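Local coordinates for protein Pbp related beta-lactamase (Pyrococcus abyssi, PDB 2QMI) that probably acts as a self-compartmentalizing peptidase, an octameric archaeal relative of the penicillin-binding proteins and serine beta-lactamases, at residues T65-I69 / L168-I172; M70-E74 / I258-Y263; K365-M371 / R443-S447; I377-V381 / L390-G394. All coordinates share one frame; numbering follows the deposited sequence.

Contact 1 of 4, residues T65-I69 / L168-I172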
loop_
_atom_site.group_PDB
_atom_site.type_symbol
_atom_site.label_atom_id
_atom_site.label_comp_id
_atom_site.label_asym_id
_atom_site.label_seq_id
_atom_site.Cartn_x
_atom_site.Cartn_y
_atom_site.Cartn_z
ATOM N N THR A 65 -12.994 33.043 -38.187
ATOM C CA THR A 65 -13.994 32.323 -38.951
ATOM C C THR A 65 -15.189 33.232 -39.239
ATOM O O THR A 65 -15.736 33.217 -40.346
ATOM C CB THR A 65 -14.489 31.080 -38.188
ATOM O OG1 THR A 65 -13.418 30.138 -38.057
ATOM C CG2 THR A 65 -15.656 30.424 -38.923
ATOM N N ALA A 66 -15.598 34.013 -38.241
ATOM C CA ALA A 66 -16.736 34.914 -38.401
ATOM C C ALA A 66 -16.425 36.022 -39.404
ATOM O O ALA A 66 -17.305 36.456 -40.150
ATOM C CB ALA A 66 -17.122 35.517 -37.059
ATOM N N LEU A 67 -15.174 36.470 -39.423
ATOM C CA LEU A 67 -14.760 37.522 -40.338
ATOM C C LEU A 67 -14.830 37.005 -41.772
ATOM O O LEU A 67 -15.350 37.686 -42.663
ATOM C CB LEU A 67 -13.337 37.986 -40.004
ATOM C CG LEU A 67 -12.784 39.194 -40.775
ATOM C CD1 LEU A 67 -13.678 40.416 -40.565
ATOM C CD2 LEU A 67 -11.376 39.494 -40.292
ATOM N N ALA A 68 -14.309 35.802 -41.995
ATOM C CA ALA A 68 -14.333 35.195 -43.323
ATOM C C ALA A 68 -15.773 35.163 -43.825
ATOM O O ALA A 68 -16.044 35.465 -44.994
ATOM C CB ALA A 68 -13.773 33.785 -43.266
ATOM N N ILE A 69 -16.687 34.800 -42.929
ATOM C CA ILE A 69 -18.105 34.727 -43.254
ATOM C C ILE A 69 -18.640 36.101 -43.647
ATOM O O ILE A 69 -19.436 36.209 -44.575
ATOM C CB ILE A 69 -18.934 34.197 -42.057
ATOM C CG1 ILE A 69 -18.629 32.713 -41.819
ATOM C CG2 ILE A 69 -20.422 34.414 -42.312
ATOM C CD1 ILE A 69 -19.095 31.763 -42.928
ATOM N N LEU A 168 -19.274 26.145 -39.908
ATOM C CA LEU A 168 -18.994 27.433 -40.535
ATOM C C LEU A 168 -17.723 27.300 -41.360
ATOM O O LEU A 168 -17.576 27.942 -42.397
ATOM C CB LEU A 168 -18.795 28.525 -39.480
ATOM C CG LEU A 168 -20.024 29.112 -38.782
ATOM C CD1 LEU A 168 -19.574 30.093 -37.696
ATOM C CD2 LEU A 168 -20.903 29.817 -39.807
ATOM N N GLY A 169 -16.798 26.468 -40.892
ATOM C CA GLY A 169 -15.559 26.258 -41.624
ATOM C C GLY A 169 -15.822 25.533 -42.938
ATOM O O GLY A 169 -15.168 25.792 -43.951
ATOM N N LYS A 170 -16.790 24.621 -42.917
ATOM C CA LYS A 170 -17.159 23.848 -44.097
ATOM C C LYS A 170 -17.943 24.723 -45.077
ATOM O O LYS A 170 -17.819 24.580 -46.291
ATOM C CB LYS A 170 -18.001 22.634 -43.681
ATOM C CG LYS A 170 -18.349 21.685 -44.827
ATOM C CD LYS A 170 -17.098 21.282 -45.589
ATOM C CE LYS A 170 -16.097 20.584 -44.690
ATOM N NZ LYS A 170 -14.781 20.404 -45.387
ATOM N N ILE A 171 -18.760 25.622 -44.540
ATOM C CA ILE A 171 -19.537 26.531 -45.370
ATOM C C ILE A 171 -18.567 27.436 -46.133
ATOM O O ILE A 171 -18.771 27.740 -47.312
ATOM C CB ILE A 171 -20.492 27.378 -44.503
ATOM C CG1 ILE A 171 -21.617 26.483 -43.980
ATOM C CG2 ILE A 171 -21.051 28.537 -45.307
ATOM C CD1 ILE A 171 -22.629 27.178 -43.120
ATOM N N ILE A 172 -17.498 27.844 -45.459
ATOM C CA ILE A 172 -16.491 28.697 -46.074
ATOM C C ILE A 172 -15.840 27.994 -47.260
ATOM O O ILE A 172 -15.624 28.602 -48.307
ATOM C CB ILE A 172 -15.418 29.092 -45.045
ATOM C CG1 ILE A 172 -16.014 30.122 -44.077
ATOM C CG2 ILE A 172 -14.164 29.602 -45.746
ATOM C CD1 ILE A 172 -15.077 30.554 -42.959
#

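Contact 2 of 4, residues M70-E74 / I258-Y263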
loop_
_atom_site.group_PDB
_atom_site.type_symbol
_atom_site.label_atom_id
_atom_site.label_comp_id
_atom_site.label_asym_id
_atom_site.label_seq_id
_atom_site.Cartn_x
_atom_site.Cartn_y
_atom_site.Cartn_z
ATOM N N MET A 70 -18.214 37.145 -42.935
ATOM C CA MET A 70 -18.664 38.503 -43.240
ATOM C C MET A 70 -18.208 38.901 -44.635
ATOM O O MET A 70 -18.951 39.524 -45.389
ATOM C CB MET A 70 -18.099 39.512 -42.229
ATOM C CG MET A 70 -18.624 39.381 -40.800
ATOM S SD MET A 70 -20.391 39.749 -40.602
ATOM C CE MET A 70 -21.077 38.105 -40.688
ATOM N N LYS A 71 -16.976 38.536 -44.971
ATOM C CA LYS A 71 -16.409 38.863 -46.270
ATOM C C LYS A 71 -17.235 38.239 -47.391
ATOM O O LYS A 71 -17.708 38.935 -48.295
ATOM C CB LYS A 71 -14.964 38.368 -46.351
ATOM C CG LYS A 71 -14.172 38.981 -47.498
ATOM C CD LYS A 71 -12.684 38.728 -47.329
ATOM C CE LYS A 71 -11.890 39.377 -48.445
ATOM N NZ LYS A 71 -12.312 38.841 -49.766
ATOM N N LEU A 72 -17.419 36.924 -47.314
ATOM C CA LEU A 72 -18.184 36.206 -48.321
ATOM C C LEU A 72 -19.609 36.748 -48.446
ATOM O O LEU A 72 -20.185 36.724 -49.531
ATOM C CB LEU A 72 -18.207 34.709 -47.992
ATOM C CG LEU A 72 -16.837 34.025 -47.986
ATOM C CD1 LEU A 72 -16.970 32.608 -47.448
ATOM C CD2 LEU A 72 -16.252 34.024 -49.400
ATOM N N VAL A 73 -20.173 37.236 -47.344
ATOM C CA VAL A 73 -21.526 37.794 -47.370
ATOM C C VAL A 73 -21.510 39.137 -48.108
ATOM O O VAL A 73 -22.353 39.415 -48.968
ATOM C CB VAL A 73 -22.064 38.001 -45.942
ATOM C CG1 VAL A 73 -23.445 38.646 -45.983
ATOM C CG2 VAL A 73 -22.142 36.657 -45.238
ATOM N N GLU A 74 -20.531 39.964 -47.766
ATOM C CA GLU A 74 -20.374 41.261 -48.388
ATOM C C GLU A 74 -20.129 41.131 -49.885
ATOM O O GLU A 74 -20.480 42.021 -50.654
ATOM C CB GLU A 74 -19.207 41.998 -47.745
ATOM C CG GLU A 74 -18.701 43.153 -48.552
ATOM C CD GLU A 74 -18.026 44.186 -47.687
ATOM O OE1 GLU A 74 -17.198 43.794 -46.830
ATOM O OE2 GLU A 74 -18.324 45.385 -47.868
ATOM N N ILE A 258 -10.359 44.235 -45.033
ATOM C CA ILE A 258 -10.987 42.912 -45.157
ATOM C C ILE A 258 -12.479 42.998 -45.461
ATOM O O ILE A 258 -12.986 42.279 -46.323
ATOM C CB ILE A 258 -10.799 42.077 -43.856
ATOM C CG1 ILE A 258 -9.379 42.269 -43.309
ATOM C CG2 ILE A 258 -11.059 40.586 -44.139
ATOM C CD1 ILE A 258 -8.291 41.945 -44.299
ATOM N N VAL A 259 -13.175 43.859 -44.726
ATOM C CA VAL A 259 -14.610 44.064 -44.905
ATOM C C VAL A 259 -14.953 45.505 -44.553
ATOM O O VAL A 259 -14.176 46.188 -43.887
ATOM C CB VAL A 259 -15.463 43.144 -43.975
ATOM C CG1 VAL A 259 -15.170 41.680 -44.257
ATOM C CG2 VAL A 259 -15.194 43.481 -42.512
ATOM N N SER A 260 -16.124 45.958 -45.002
ATOM C CA SER A 260 -16.598 47.305 -44.703
ATOM C C SER A 260 -16.923 47.400 -43.212
ATOM O O SER A 260 -17.204 46.393 -42.556
ATOM C CB SER A 260 -17.853 47.627 -45.521
ATOM O OG SER A 260 -17.564 47.669 -46.908
ATOM N N LYS A 261 -16.879 48.619 -42.690
ATOM C CA LYS A 261 -17.146 48.893 -41.286
ATOM C C LYS A 261 -18.529 48.441 -40.850
ATOM O O LYS A 261 -18.741 48.100 -39.684
ATOM C CB LYS A 261 -16.981 50.391 -41.017
ATOM C CG LYS A 261 -17.728 51.282 -42.012
ATOM C CD LYS A 261 -17.289 52.737 -41.884
ATOM C CE LYS A 261 -17.702 53.553 -43.108
ATOM N NZ LYS A 261 -19.179 53.558 -43.294
ATOM N N GLU A 262 -19.472 48.446 -41.781
ATOM C CA GLU A 262 -20.830 48.023 -41.470
ATOM C C GLU A 262 -20.810 46.573 -40.987
ATOM O O GLU A 262 -21.639 46.170 -40.175
ATOM C CB GLU A 262 -21.729 48.143 -42.705
ATOM C CG GLU A 262 -22.043 49.577 -43.153
ATOM C CD GLU A 262 -20.802 50.438 -43.371
ATOM O OE1 GLU A 262 -19.819 49.955 -43.988
ATOM O OE2 GLU A 262 -20.817 51.610 -42.930
ATOM N N TYR A 263 -19.859 45.793 -41.489
ATOM C CA TYR A 263 -19.758 44.390 -41.098
ATOM C C TYR A 263 -19.093 44.213 -39.740
ATOM O O TYR A 263 -19.548 43.401 -38.923
ATOM C CB TYR A 263 -19.029 43.594 -42.187
ATOM C CG TYR A 263 -19.928 43.385 -43.379
ATOM C CD1 TYR A 263 -20.878 42.368 -43.377
ATOM C CD2 TYR A 263 -19.924 44.286 -44.456
ATOM C CE1 TYR A 263 -21.810 42.251 -44.401
ATOM C CE2 TYR A 263 -20.855 44.178 -45.488
ATOM C CZ TYR A 263 -21.797 43.157 -45.449
ATOM O OH TYR A 263 -22.740 43.036 -46.440
#

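Contact 3 of 4, residues K365-M371 / R443-S447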
loop_
_atom_site.group_PDB
_atom_site.type_symbol
_atom_site.label_atom_id
_atom_site.label_comp_id
_atom_site.label_asym_id
_atom_site.label_seq_id
_atom_site.Cartn_x
_atom_site.Cartn_y
_atom_site.Cartn_z
ATOM N N LYS A 365 -8.000 34.701 2.812
ATOM C CA LYS A 365 -7.862 34.982 4.238
ATOM C C LYS A 365 -8.650 34.024 5.136
ATOM O O LYS A 365 -8.316 33.828 6.305
ATOM C CB LYS A 365 -8.332 36.407 4.538
ATOM C CG LYS A 365 -7.648 37.524 3.755
ATOM C CD LYS A 365 -8.177 38.871 4.256
ATOM C CE LYS A 365 -7.589 40.071 3.514
ATOM N NZ LYS A 365 -8.212 41.340 4.020
ATOM N N VAL A 366 -9.697 33.433 4.581
ATOM C CA VAL A 366 -10.574 32.545 5.323
ATOM C C VAL A 366 -10.115 31.091 5.425
ATOM O O VAL A 366 -10.654 30.322 6.227
ATOM C CB VAL A 366 -12.010 32.646 4.723
ATOM C CG1 VAL A 366 -12.755 31.344 4.854
ATOM C CG2 VAL A 366 -12.768 33.758 5.425
ATOM N N GLU A 367 -9.116 30.713 4.630
ATOM C CA GLU A 367 -8.603 29.345 4.668
ATOM C C GLU A 367 -7.706 29.158 5.885
ATOM O O GLU A 367 -7.033 30.098 6.322
ATOM C CB GLU A 367 -7.802 29.020 3.403
ATOM C CG GLU A 367 -8.589 29.149 2.099
ATOM C CD GLU A 367 -7.742 28.813 0.880
ATOM O OE1 GLU A 367 -6.622 29.363 0.778
ATOM O OE2 GLU A 367 -8.193 28.006 0.031
ATOM N N GLY A 368 -7.697 27.936 6.413
ATOM C CA GLY A 368 -6.891 27.620 7.579
ATOM C C GLY A 368 -7.559 26.615 8.506
ATOM O O GLY A 368 -8.546 25.973 8.135
ATOM N N ARG A 369 -7.010 26.467 9.711
ATOM C CA ARG A 369 -7.548 25.533 10.701
ATOM C C ARG A 369 -8.277 26.343 11.768
ATOM O O ARG A 369 -7.775 27.363 12.225
ATOM C CB ARG A 369 -6.406 24.709 11.322
ATOM C CG ARG A 369 -6.838 23.693 12.391
ATOM C CD ARG A 369 -5.793 22.584 12.537
ATOM N NE ARG A 369 -6.075 21.638 13.617
ATOM C CZ ARG A 369 -6.037 21.939 14.916
ATOM N NH1 ARG A 369 -5.732 23.169 15.317
ATOM N NH2 ARG A 369 -6.297 21.003 15.824
ATOM N N TYR A 370 -9.464 25.889 12.147
ATOM C CA TYR A 370 -10.284 26.578 13.141
ATOM C C TYR A 370 -10.531 25.716 14.379
ATOM O O TYR A 370 -10.832 24.526 14.258
ATOM C CB TYR A 370 -11.631 26.964 12.514
ATOM C CG TYR A 370 -11.539 28.088 11.508
ATOM C CD1 TYR A 370 -11.874 29.391 11.861
ATOM C CD2 TYR A 370 -11.092 27.850 10.201
ATOM C CE1 TYR A 370 -11.769 30.433 10.944
ATOM C CE2 TYR A 370 -10.985 28.884 9.280
ATOM C CZ TYR A 370 -11.326 30.171 9.657
ATOM O OH TYR A 370 -11.245 31.195 8.746
ATOM N N MET A 371 -10.419 26.325 15.560
ATOM C CA MET A 371 -10.627 25.612 16.827
ATOM C C MET A 371 -11.793 26.155 17.646
ATOM O O MET A 371 -12.083 27.353 17.632
ATOM C CB MET A 371 -9.375 25.685 17.710
ATOM C CG MET A 371 -8.124 25.167 17.074
ATOM S SD MET A 371 -8.399 23.526 16.432
ATOM C CE MET A 371 -8.131 22.532 17.931
ATOM N N ARG A 443 -18.732 28.660 17.483
ATOM C CA ARG A 443 -17.820 29.781 17.302
ATOM C C ARG A 443 -16.480 29.068 17.119
ATOM O O ARG A 443 -16.137 28.188 17.909
ATOM C CB ARG A 443 -17.735 30.695 18.530
ATOM C CG ARG A 443 -16.609 31.730 18.371
ATOM C CD ARG A 443 -16.448 32.677 19.557
ATOM N NE ARG A 443 -15.402 33.668 19.298
ATOM C CZ ARG A 443 -15.057 34.646 20.134
ATOM N NH1 ARG A 443 -15.670 34.783 21.299
ATOM N NH2 ARG A 443 -14.099 35.497 19.798
ATOM N N LEU A 444 -15.743 29.436 16.080
ATOM C CA LEU A 444 -14.452 28.816 15.786
ATOM C C LEU A 444 -13.414 29.896 15.467
ATOM O O LEU A 444 -13.722 30.887 14.804
ATOM C CB LEU A 444 -14.604 27.863 14.597
ATOM C CG LEU A 444 -15.656 26.764 14.779
ATOM C CD1 LEU A 444 -15.994 26.130 13.439
ATOM C CD2 LEU A 444 -15.137 25.726 15.761
ATOM N N ILE A 445 -12.184 29.704 15.930
ATOM C CA ILE A 445 -11.143 30.696 15.694
ATOM C C ILE A 445 -9.933 30.102 14.985
ATOM O O ILE A 445 -9.286 29.181 15.495
ATOM C CB ILE A 445 -10.689 31.336 17.020
ATOM C CG1 ILE A 445 -11.904 31.919 17.751
ATOM C CG2 ILE A 445 -9.636 32.422 16.745
ATOM C CD1 ILE A 445 -11.591 32.422 19.153
ATOM N N LYS A 446 -9.635 30.647 13.809
ATOM C CA LYS A 446 -8.520 30.191 12.978
ATOM C C LYS A 446 -7.181 30.095 13.713
ATOM O O LYS A 446 -6.793 31.015 14.424
ATOM C CB LYS A 446 -8.373 31.124 11.775
ATOM C CG LYS A 446 -7.034 31.030 11.047
ATOM C CD LYS A 446 -7.119 30.226 9.759
ATOM C CE LYS A 446 -8.119 30.854 8.801
ATOM N NZ LYS A 446 -7.898 32.325 8.661
ATOM N N SER A 447 -6.486 28.972 13.534
ATOM C CA SER A 447 -5.171 28.755 14.143
ATOM C C SER A 447 -4.117 29.655 13.478
ATOM O O SER A 447 -3.208 29.097 12.821
ATOM C CB SER A 447 -4.734 27.294 13.988
ATOM O OG SER A 447 -5.521 26.419 14.778
ATOM O OXT SER A 447 -4.212 30.902 13.614
#

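Contact 4 of 4, residues I377-V381 / L390-G394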
loop_
_atom_site.group_PDB
_atom_site.type_symbol
_atom_site.label_atom_id
_atom_site.label_comp_id
_atom_site.label_asym_id
_atom_site.label_seq_id
_atom_site.Cartn_x
_atom_site.Cartn_y
_atom_site.Cartn_z
ATOM N N ILE A 377 -13.355 21.244 19.384
ATOM C CA ILE A 377 -13.606 20.741 18.035
ATOM C C ILE A 377 -12.697 21.431 17.033
ATOM O O ILE A 377 -12.357 22.608 17.196
ATOM C CB ILE A 377 -15.081 20.936 17.619
ATOM C CG1 ILE A 377 -15.509 22.393 17.830
ATOM C CG2 ILE A 377 -15.967 19.986 18.417
ATOM C CD1 ILE A 377 -16.952 22.654 17.468
ATOM N N LYS A 378 -12.305 20.691 15.998
ATOM C CA LYS A 378 -11.396 21.210 14.974
ATOM C C LYS A 378 -11.980 21.161 13.566
ATOM O O LYS A 378 -12.555 20.140 13.153
ATOM C CB LYS A 378 -10.082 20.413 14.980
ATOM C CG LYS A 378 -9.539 20.081 16.359
ATOM C CD LYS A 378 -10.315 18.943 17.013
ATOM C CE LYS A 378 -9.865 18.736 18.459
ATOM N NZ LYS A 378 -8.395 18.472 18.535
ATOM N N PHE A 379 -11.804 22.260 12.832
ATOM C CA PHE A 379 -12.294 22.386 11.464
ATOM C C PHE A 379 -11.230 23.008 10.571
ATOM O O PHE A 379 -10.365 23.737 11.045
ATOM C CB PHE A 379 -13.514 23.305 11.414
ATOM C CG PHE A 379 -14.741 22.732 12.049
ATOM C CD1 PHE A 379 -15.708 22.104 11.275
ATOM C CD2 PHE A 379 -14.951 22.850 13.419
ATOM C CE1 PHE A 379 -16.871 21.605 11.855
ATOM C CE2 PHE A 379 -16.111 22.353 14.011
ATOM C CZ PHE A 379 -17.073 21.730 13.228
ATOM N N GLU A 380 -11.301 22.721 9.276
ATOM C CA GLU A 380 -10.372 23.324 8.335
ATOM C C GLU A 380 -11.160 23.928 7.186
ATOM O O GLU A 380 -12.062 23.294 6.639
ATOM C CB GLU A 380 -9.364 22.315 7.778
ATOM C CG GLU A 380 -8.585 22.895 6.594
ATOM C CD GLU A 380 -7.093 22.613 6.639
ATOM O OE1 GLU A 380 -6.684 21.477 6.288
ATOM O OE2 GLU A 380 -6.331 23.535 7.031
ATOM N N VAL A 381 -10.828 25.169 6.843
ATOM C CA VAL A 381 -11.487 25.852 5.748
ATOM C C VAL A 381 -10.574 25.890 4.522
ATOM O O VAL A 381 -9.420 26.319 4.592
ATOM C CB VAL A 381 -11.881 27.288 6.146
ATOM C CG1 VAL A 381 -12.320 28.073 4.923
ATOM C CG2 VAL A 381 -13.013 27.243 7.162
ATOM N N LEU A 390 -16.236 23.885 4.473
ATOM C CA LEU A 390 -15.948 23.745 5.896
ATOM C C LEU A 390 -16.017 22.258 6.243
ATOM O O LEU A 390 -17.081 21.644 6.148
ATOM C CB LEU A 390 -16.970 24.524 6.720
ATOM C CG LEU A 390 -16.834 24.429 8.239
ATOM C CD1 LEU A 390 -15.419 24.812 8.662
ATOM C CD2 LEU A 390 -17.853 25.351 8.886
ATOM N N ARG A 391 -14.888 21.675 6.637
ATOM C CA ARG A 391 -14.862 20.254 6.978
ATOM C C ARG A 391 -14.400 19.986 8.411
ATOM O O ARG A 391 -13.653 20.770 9.000
ATOM C CB ARG A 391 -13.955 19.489 6.009
ATOM C CG ARG A 391 -14.149 17.974 6.069
ATOM C CD ARG A 391 -12.941 17.223 5.527
ATOM N NE ARG A 391 -11.746 17.560 6.296
ATOM C CZ ARG A 391 -10.566 16.961 6.155
ATOM N NH1 ARG A 391 -10.417 15.982 5.265
ATOM N NH2 ARG A 391 -9.532 17.341 6.902
ATOM N N ALA A 392 -14.841 18.859 8.958
ATOM C CA ALA A 392 -14.491 18.480 10.319
ATOM C C ALA A 392 -13.305 17.517 10.376
ATOM O O ALA A 392 -13.294 16.486 9.695
ATOM C CB ALA A 392 -15.696 17.854 10.992
ATOM N N LEU A 393 -12.297 17.852 11.177
ATOM C CA LEU A 393 -11.152 16.964 11.313
ATOM C C LEU A 393 -11.684 15.714 12.013
ATOM O O LEU A 393 -12.877 15.630 12.304
ATOM C CB LEU A 393 -10.043 17.613 12.152
ATOM C CG LEU A 393 -9.085 18.574 11.441
ATOM C CD1 LEU A 393 -9.860 19.688 10.762
ATOM C CD2 LEU A 393 -8.084 19.137 12.456
ATOM N N GLY A 394 -10.808 14.756 12.291
ATOM C CA GLY A 394 -11.245 13.531 12.937
ATOM C C GLY A 394 -11.404 12.448 11.883
ATOM O O GLY A 394 -12.264 12.548 11.002
#

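Contact 1 of 4, residues T65-I69 / L168-I172
T65, A68 and I69 meet L168, I171 and I172 where helices 61-74 and 162-176 pack side by side in the helical part of the penicillin-binding protein fold. The axes of the two segments come within 10.0 Å at 37°, and aliphatic branches fill the gap. I172 reaches across: its CG1 lies beside the backbone N (chi1 -73°) and the chain runs on extended, which brings CD1 onto A68 CB at 3.5 Å, a tight fit, with T65 O 3.8 Å from the same CD1. I69, one turn on from T65, sets its CD1 against I172 CG1 at 3.7 Å. That same I69 CD1 stands 4.1 Å from L168 CD2, the two side chains crossing at about a right angle. In this family the helix bearing T65 begins at an SxxK motif, here probably S59 and K62, which places T65 close to the presumed catalytic centre without touching it. The two branches of T65 part: CG2 packs on L168 CB at 3.7 Å, while OG1, turned to the backbone N side, is hydrogen-bonded to Y180 OH and A233 O. V101 covers I69 and L168, and Y183 covers A68 and I172.

Contact 2 of 4, residues M70-E74 / I258-Y263
The last turn of helix 61-74 faces the loop that leads into helix 261-267, with the CA atoms of K71 and V259 5.7 Å apart and those of M70 and Y263 6.4 Å apart. Two elements mark this junction of the beta-lactamase-like domain: a two-pronged carboxylate grip on S260 and a Met-aromatic contact. E74, its CG anti to the backbone N (chi1 163°) and its chain extended beyond, takes S260 N on OE1 at 3.0 Å (N-H...O 159°) and S260 OG on OE2 at 2.6 Å. Both oxygens use their syn lone pairs, so one serine spans the carboxylate and fixes its rotation. S260 stands at the N-cap position of the second helix, but its OG goes to E74 and does not cap the helix. The base of the same glutamate lies over a face of the Y263 ring, E74 CB being 3.9 Å from the ring centroid in a CH-pi contact. M70 SD instead approaches in the ring plane at the edge, 3.8 Å from Y263 CD1. K71 runs its CG, CD and CE alongside I258 O before NZ turns to a salt bridge with E75. At the root of the same lysine, V259 CG1 lies 3.7 Å from K71 CA.

Contact 3 of 4, residues K365-M371 / R443-S447
Strands 368-371 and 443-446 run antiparallel, their directions 138° apart, and pair Y370 with K446 (non-hydrogen-bonded) and M371 with I445 (hydrogen-bonded). They are the first and last strands of the eight-stranded barrel in the Pab87 octamerisation domain, so this pairing closes the barrel. M371 N gives to I445 O at 3.1 Å and I445 N to M371 O at 2.9 Å; two residues further on, S447 N points at R369 O, a bond modelled too short for its length to be trusted. K446 carries most of the side-chain contact. Its CB lies over a face of the Y370 ring, 3.8 Å from the centroid, in a CH-pi contact. An unusual second torsion, 102°, then curls the chain back across the opposing segment, where K446 CD presses on G368 CA at 3.4 Å; the glycine leaves room for it. K446 NZ ends 2.8 Å from K365 O, to which it is hydrogen-bonded, though the bend leading there is strained in the model and its details are uncertain. The tyrosine is fixed at its far end too: Y370 OH gives to V366 O at 2.7 Å from above the carbonyl plane. Y370 CB meets L444 CB at 3.7 Å, and the Y370 side chain also packs on V381, F428 and L437. On the other face I445 touches W149 of the second subunit, while the R443 guanidinium makes a hydrogen bond and a cation-pi contact with that tryptophan. The K365 carbonyl dipole probably stabilises the lysine charge modestly, and the bond ties the C-terminal strand to the chain just ahead of the first strand.

Contact 4 of 4, residues I377-V381 / L390-G394
Backbone hydrogen bonds join K378, E380, R391 and L393 in the antiparallel beta hairpin of strands 378-384 and 387-392, whose segment directions lie 148° apart. E380 and R391 form the hydrogen-bonded pair: E380 N gives to R391 O at 3.1 Å, and R391 N returns a longer but nearly straight bond to E380 O at 3.3 Å (N-H...O 173°). Beyond the regular strand, L393 N still gives to K378 O at 3.0 Å, extending the pairing by one bond. Apolar contacts gather on the face carrying F379, V381, L390 and A392. L390 has CG anti to its own N (chi1 178°), and a bend at the next torsion swings CD1 back over the neighbouring strand, where it wedges between two residues. L390 CD1 lies 3.7 Å from F379 CB and likewise 3.7 Å from V381 CG2. The F379 ring stands out from the same face, its CE1 4.0 Å from A392 CB across the pair. L393 lies against K378 and the backbone of F379 on the side of E380, its CD2 tight against K378 CB at 3.5 Å. On the more exposed face, E380 OE1 and R391 NH2, 5.1 Å apart, may attract weakly but form no salt bridge. Within the barrel, strand 368-371 bonds to the backbone of F379 and V381 along one flank, and I401 and Y399 bond to L390 and A392 along the other. L444 packs on F379, L437 and F439 pack on L390, and N129 of the second subunit packs on K378.

The contacts form two pairs on opposite sides of the chain's centre. Contacts 1 and 2, with centres 12 Å apart, share helix 61-74; L67 CD1 packs on V259 CG2 at 3.9 Å, so packing continues from one to the other. T65 of contact 1 lies near, without touching, the probable SxxK site. A lutetium ion, probably from an added lanthanide complex, is about 14 Å from the I69 side chain. Contacts 3 and 4, centres 9 Å apart, are adjacent parts of one barrel: contact 4 is nested in the loop closed by contact 3, and both touch the second subunit. About 54 Å separates the centres of contacts 1 and 3, the catalytic-type and octamerisation regions respectively.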